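Side-chain contacts in 373aa long hypothetical citrate synthase (Sulfolobus tokodaii, PDB 1VGP), which is of uncharacterised function but belongs to the citrate synthase family of largely helical proteins, here with two chains in the assembly: residues N163-K168 and A271-E276; K168-T173 and Y318-E323. One frame throughout, in Å; residues are numbered along the deposited sequence.

Contact 1. Residues N163-K168 and A271-E276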
loop_
_atom_site.group_PDB
_atom_site.type_symbol
_atom_site.label_atom_id
_atom_site.label_comp_id
_atom_site.label_asym_id
_atom_site.label_seq_id
_atom_site.Cartn_x
_atom_site.Cartn_y
_atom_site.Cartn_z
ATOM N N ASN A 163 -3.434 -5.263 -35.978
ATOM C CA ASN A 163 -4.435 -4.738 -36.897
ATOM C C ASN A 163 -5.323 -3.738 -36.176
ATOM O O ASN A 163 -5.375 -3.714 -34.949
ATOM C CB ASN A 163 -5.274 -5.868 -37.497
ATOM C CG ASN A 163 -6.234 -6.484 -36.492
ATOM O OD1 ASN A 163 -6.118 -7.637 -36.137
ATOM N ND2 ASN A 163 -7.215 -5.696 -36.047
ATOM N N GLU A 164 -6.033 -2.913 -36.930
ATOM C CA GLU A 164 -6.659 -1.751 -36.336
ATOM C C GLU A 164 -7.864 -2.040 -35.450
ATOM O O GLU A 164 -8.174 -1.239 -34.574
ATOM C CB GLU A 164 -7.047 -0.750 -37.420
ATOM C CG GLU A 164 -6.239 0.531 -37.351
ATOM C CD GLU A 164 -5.083 0.548 -38.327
ATOM O OE1 GLU A 164 -4.150 1.358 -38.140
ATOM O OE2 GLU A 164 -5.114 -0.249 -39.289
ATOM N N ILE A 165 -8.550 -3.165 -35.658
ATOM C CA ILE A 165 -9.689 -3.473 -34.797
ATOM C C ILE A 165 -9.180 -3.878 -33.423
ATOM O O ILE A 165 -9.796 -3.577 -32.399
ATOM C CB ILE A 165 -10.605 -4.611 -35.353
ATOM C CG1 ILE A 165 -9.962 -5.964 -35.101
ATOM C CG2 ILE A 165 -10.878 -4.414 -36.838
ATOM C CD1 ILE A 165 -10.856 -7.133 -35.437
ATOM N N LYS A 166 -8.039 -4.551 -33.400
ATOM C CA LYS A 166 -7.478 -5.029 -32.144
ATOM C C LYS A 166 -7.037 -3.867 -31.254
ATOM O O LYS A 166 -7.277 -3.872 -30.049
ATOM C CB LYS A 166 -6.302 -5.963 -32.427
ATOM C CG LYS A 166 -6.728 -7.361 -32.811
ATOM C CD LYS A 166 -5.578 -8.329 -32.664
ATOM C CE LYS A 166 -5.970 -9.730 -33.125
ATOM N NZ LYS A 166 -5.070 -10.231 -34.215
ATOM N N SER A 167 -6.397 -2.872 -31.856
ATOM C CA SER A 167 -5.884 -1.745 -31.093
ATOM C C SER A 167 -7.004 -0.778 -30.716
ATOM O O SER A 167 -6.905 -0.063 -29.726
ATOM C CB SER A 167 -4.819 -1.013 -31.901
ATOM O OG SER A 167 -5.313 -0.703 -33.198
ATOM N N LYS A 168 -8.063 -0.749 -31.515
ATOM C CA LYS A 168 -9.261 0.009 -31.173
ATOM C C LYS A 168 -9.858 -0.592 -29.913
ATOM O O LYS A 168 -10.130 0.111 -28.930
ATOM C CB LYS A 168 -10.294 -0.085 -32.293
ATOM C CG LYS A 168 -11.112 1.166 -32.489
ATOM C CD LYS A 168 -11.749 1.670 -31.205
ATOM C CE LYS A 168 -12.755 2.792 -31.511
ATOM N NZ LYS A 168 -12.700 3.949 -30.574
ATOM N N ALA A 271 -15.998 -7.639 -28.163
ATOM C CA ALA A 271 -15.911 -9.058 -27.861
ATOM C C ALA A 271 -16.420 -9.817 -29.085
ATOM O O ALA A 271 -15.751 -10.687 -29.632
ATOM C CB ALA A 271 -16.765 -9.381 -26.648
ATOM N N LYS A 272 -17.613 -9.443 -29.516
ATOM C CA LYS A 272 -18.243 -10.028 -30.681
ATOM C C LYS A 272 -17.397 -9.874 -31.951
ATOM O O LYS A 272 -17.189 -10.851 -32.673
ATOM C CB LYS A 272 -19.606 -9.389 -30.860
ATOM C CG LYS A 272 -20.476 -10.021 -31.911
ATOM C CD LYS A 272 -21.771 -9.236 -32.031
ATOM C CE LYS A 272 -22.857 -10.045 -32.694
ATOM N NZ LYS A 272 -23.272 -9.454 -33.992
ATOM N N LEU A 273 -16.906 -8.666 -32.234
ATOM C CA LEU A 273 -16.132 -8.441 -33.460
ATOM C C LEU A 273 -14.849 -9.263 -33.472
ATOM O O LEU A 273 -14.562 -9.957 -34.443
ATOM C CB LEU A 273 -15.769 -6.964 -33.626
ATOM C CG LEU A 273 -15.803 -6.402 -35.063
ATOM C CD1 LEU A 273 -15.019 -5.101 -35.104
ATOM C CD2 LEU A 273 -15.233 -7.397 -36.057
ATOM N N LEU A 274 -14.082 -9.177 -32.391
ATOM C CA LEU A 274 -12.827 -9.908 -32.281
ATOM C C LEU A 274 -13.065 -11.409 -32.439
ATOM O O LEU A 274 -12.381 -12.084 -33.217
ATOM C CB LEU A 274 -12.180 -9.638 -30.921
ATOM C CG LEU A 274 -11.569 -8.248 -30.723
ATOM C CD1 LEU A 274 -11.141 -8.052 -29.267
ATOM C CD2 LEU A 274 -10.383 -8.097 -31.647
ATOM N N ALA A 275 -14.049 -11.916 -31.703
ATOM C CA ALA A 275 -14.364 -13.332 -31.717
ATOM C C ALA A 275 -14.654 -13.802 -33.128
ATOM O O ALA A 275 -14.075 -14.783 -33.592
ATOM C CB ALA A 275 -15.560 -13.616 -30.828
ATOM N N GLU A 276 -15.552 -13.110 -33.818
ATOM C CA GLU A 276 -15.984 -13.592 -35.111
ATOM C C GLU A 276 -14.918 -13.368 -36.184
ATOM O O GLU A 276 -14.968 -13.953 -37.264
ATOM C CB GLU A 276 -17.329 -12.956 -35.509
ATOM C CG GLU A 276 -17.360 -11.448 -35.580
ATOM C CD GLU A 276 -18.786 -10.895 -35.582
ATOM O OE1 GLU A 276 -18.949 -9.673 -35.777
ATOM O OE2 GLU A 276 -19.743 -11.679 -35.383
#

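Contact 2. Residues K168-T173 and Y318-E323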
loop_
_atom_site.group_PDB
_atom_site.type_symbol
_atom_site.label_atom_id
_atom_site.label_comp_id
_atom_site.label_asym_id
_atom_site.label_seq_id
_atom_site.Cartn_x
_atom_site.Cartn_y
_atom_site.Cartn_z
ATOM N N LYS A 168 -8.063 -0.749 -31.515
ATOM C CA LYS A 168 -9.261 0.009 -31.173
ATOM C C LYS A 168 -9.858 -0.592 -29.913
ATOM O O LYS A 168 -10.130 0.111 -28.930
ATOM C CB LYS A 168 -10.294 -0.085 -32.293
ATOM C CG LYS A 168 -11.112 1.166 -32.489
ATOM C CD LYS A 168 -11.749 1.670 -31.205
ATOM C CE LYS A 168 -12.755 2.792 -31.511
ATOM N NZ LYS A 168 -12.700 3.949 -30.574
ATOM N N ALA A 169 -10.051 -1.908 -29.979
ATOM C CA ALA A 169 -10.614 -2.699 -28.901
ATOM C C ALA A 169 -9.779 -2.542 -27.644
ATOM O O ALA A 169 -10.314 -2.366 -26.548
ATOM C CB ALA A 169 -10.679 -4.165 -29.312
ATOM N N MET A 170 -8.463 -2.603 -27.796
ATOM C CA MET A 170 -7.590 -2.423 -26.649
ATOM C C MET A 170 -7.832 -1.037 -26.065
ATOM O O MET A 170 -7.968 -0.872 -24.850
ATOM C CB MET A 170 -6.126 -2.573 -27.068
ATOM C CG MET A 170 -5.140 -2.464 -25.912
ATOM S SD MET A 170 -5.320 -3.792 -24.695
ATOM C CE MET A 170 -4.463 -3.093 -23.343
ATOM N N ASP A 171 -7.897 -0.047 -26.948
ATOM C CA ASP A 171 -8.003 1.338 -26.535
ATOM C C ASP A 171 -9.316 1.579 -25.787
ATOM O O ASP A 171 -9.343 2.186 -24.705
ATOM C CB ASP A 171 -7.926 2.255 -27.763
ATOM C CG ASP A 171 -7.672 3.705 -27.390
ATOM O OD1 ASP A 171 -6.630 3.970 -26.774
ATOM O OD2 ASP A 171 -8.506 4.577 -27.699
ATOM N N VAL A 172 -10.412 1.095 -26.360
ATOM C CA VAL A 172 -11.692 1.307 -25.729
ATOM C C VAL A 172 -11.731 0.502 -24.431
ATOM O O VAL A 172 -12.288 0.960 -23.437
ATOM C CB VAL A 172 -12.852 0.912 -26.673
ATOM C CG1 VAL A 172 -12.589 -0.431 -27.269
ATOM C CG2 VAL A 172 -14.165 0.894 -25.921
ATOM N N THR A 173 -11.112 -0.674 -24.421
ATOM C CA THR A 173 -11.109 -1.506 -23.222
ATOM C C THR A 173 -10.410 -0.805 -22.065
ATOM O O THR A 173 -10.884 -0.829 -20.916
ATOM C CB THR A 173 -10.404 -2.858 -23.448
ATOM O OG1 THR A 173 -11.094 -3.613 -24.448
ATOM C CG2 THR A 173 -10.385 -3.660 -22.152
ATOM N N TYR A 318 -8.554 -12.103 -23.724
ATOM C CA TYR A 318 -8.144 -13.389 -24.265
ATOM C C TYR A 318 -7.866 -13.236 -25.760
ATOM O O TYR A 318 -6.761 -13.515 -26.218
ATOM C CB TYR A 318 -9.256 -14.407 -24.016
ATOM C CG TYR A 318 -8.865 -15.859 -24.199
ATOM C CD1 TYR A 318 -9.502 -16.648 -25.160
ATOM C CD2 TYR A 318 -7.894 -16.462 -23.389
ATOM C CE1 TYR A 318 -9.194 -17.992 -25.313
ATOM C CE2 TYR A 318 -7.574 -17.811 -23.532
ATOM C CZ TYR A 318 -8.230 -18.571 -24.496
ATOM O OH TYR A 318 -7.945 -19.909 -24.667
ATOM N N SER A 319 -8.856 -12.767 -26.514
ATOM C CA SER A 319 -8.674 -12.553 -27.942
ATOM C C SER A 319 -7.468 -11.691 -28.256
ATOM O O SER A 319 -6.892 -11.803 -29.335
ATOM C CB SER A 319 -9.904 -11.896 -28.551
ATOM O OG SER A 319 -11.076 -12.438 -27.991
ATOM N N LEU A 320 -7.096 -10.815 -27.331
ATOM C CA LEU A 320 -6.053 -9.839 -27.612
ATOM C C LEU A 320 -4.665 -10.400 -27.285
ATOM O O LEU A 320 -3.654 -9.714 -27.439
ATOM C CB LEU A 320 -6.313 -8.556 -26.813
ATOM C CG LEU A 320 -7.426 -7.670 -27.371
ATOM C CD1 LEU A 320 -7.613 -6.442 -26.502
ATOM C CD2 LEU A 320 -7.075 -7.251 -28.786
ATOM N N GLY A 321 -4.622 -11.651 -26.838
ATOM C CA GLY A 321 -3.349 -12.329 -26.697
ATOM C C GLY A 321 -2.787 -12.350 -25.288
ATOM O O GLY A 321 -1.625 -12.705 -25.088
ATOM N N PHE A 322 -3.593 -11.969 -24.304
ATOM C CA PHE A 322 -3.141 -12.021 -22.922
ATOM C C PHE A 322 -3.540 -13.337 -22.298
ATOM O O PHE A 322 -4.550 -13.937 -22.662
ATOM C CB PHE A 322 -3.750 -10.894 -22.100
ATOM C CG PHE A 322 -3.251 -9.538 -22.470
ATOM C CD1 PHE A 322 -3.991 -8.720 -23.320
ATOM C CD2 PHE A 322 -2.059 -9.051 -21.935
ATOM C CE1 PHE A 322 -3.559 -7.434 -23.629
ATOM C CE2 PHE A 322 -1.616 -7.760 -22.238
ATOM C CZ PHE A 322 -2.366 -6.949 -23.086
ATOM N N GLU A 323 -2.744 -13.782 -21.339
ATOM C CA GLU A 323 -3.107 -14.951 -20.568
ATOM C C GLU A 323 -3.861 -14.483 -19.333
ATOM O O GLU A 323 -3.627 -13.388 -18.807
ATOM C CB GLU A 323 -1.845 -15.739 -20.238
ATOM C CG GLU A 323 -0.858 -15.761 -21.411
ATOM C CD GLU A 323 -0.226 -17.116 -21.647
ATOM O OE1 GLU A 323 0.663 -17.209 -22.529
ATOM O OE2 GLU A 323 -0.611 -18.087 -20.954
#

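Contact 1. Residues N163-K168 and A271-E276
I165 and K166, near the start of helix 164-175, share a single methyl group of L274 on helix 262-278. The L274 side chain is worth following outward. Its CB packs 4.0 Å from CB of S319. The first torsion (chi1 -72°) sets CG beside the backbone N, anti to the carbonyl carbon, and the two methyls then part company. CD1 serves a different neighbour, resting 3.9 Å from CB of A169. CD2 does the work here: it approaches CD1 of I165 to 3.9 Å and, at the same separation of 3.9 Å, CG of K166. The I165 and L274 side chains run past each other in opposite directions, and CD2 of L274 also lies 4.1 Å from I165 CG1. With K166 it is the aliphatic root of the lysine that touches. More loosely, CD1 of I165 lies 4.4 Å from CD2 of L273. The contact is thus purely apolar and small, a side-chain bridge between two helices whose short segments run roughly antiparallel (148°) with axes 10.5 Å apart. Helix 309-319 backs L274 through V316 and S319, and helix 149-158 meets K166 through L154 and Y158, so the pair of helices sits within a cluster with helices 309-319 and 149-158.

Contact 2. Residues K168-T173 and Y318-E323
Two torsions of M170 bring its sulfur to L320 and F322: chi1 of -177° swings CG anti to the backbone N, and chi2 of 64° then bends the chain so that SD comes up against both partners. The outcome is a Met-aromatic contact joined to leucine packing, set where helix 309-319 ends in a Schellman motif. SD lies 5.5 Å from the centroid of the F322 ring and 76° off the ring normal, so the sulfur faces the rim of the ring and not its flat surface. CE1 is the ring atom it approaches, at 4.2 Å from SD, and the two side chains run nearly at right angles. L320 crosses the same methionine obliquely: its CD1 touches SD at 3.9 Å and packs 4.0 Å from CA of M170, close in against the helix backbone. One sulfur therefore links two residues that stand on either side of G321. That glycine, with its positive phi, turns the chain out of the helix, and its N donates to O of Y318 at 2.9 Å. The carbonyl O of L320 accepts a hydrogen bond from the hydroxyl of Y158, tying the turn to helix 149-158. F153 and L154 of that helix and V330 of helix 327-346 also touch M170, which completes a buried hydrophobic setting. On helix 164-175, the carbonyl O of A169, the residue before M170, is held twice by T173, one turn on, whose OG1 donates to it at 2.6 Å and whose backbone N does so at 2.8 Å, from opposite faces of the carbonyl plane.

Overall arrangement
Following the chain from the N terminus, the first of the three helices involved is 164-175, which supplies one side of both contacts, with K168 shared by segments 163-168 and 168-173. Contact 1 closes a loop of 102 intervening residues, when the chain returns as helix 262-278. Contact 2 closes a longer one of 144 residues, at the end of helix 309-319. Because the segments alternate along the sequence, the two loops cross rather than nest. Their centres lie about 8 Å apart, and they merge physically: K166 O packs on L320 CD2 at 3.6 Å. Together they bind helices 164-175, 262-278 and 309-319 into one connected patch of the helical fold.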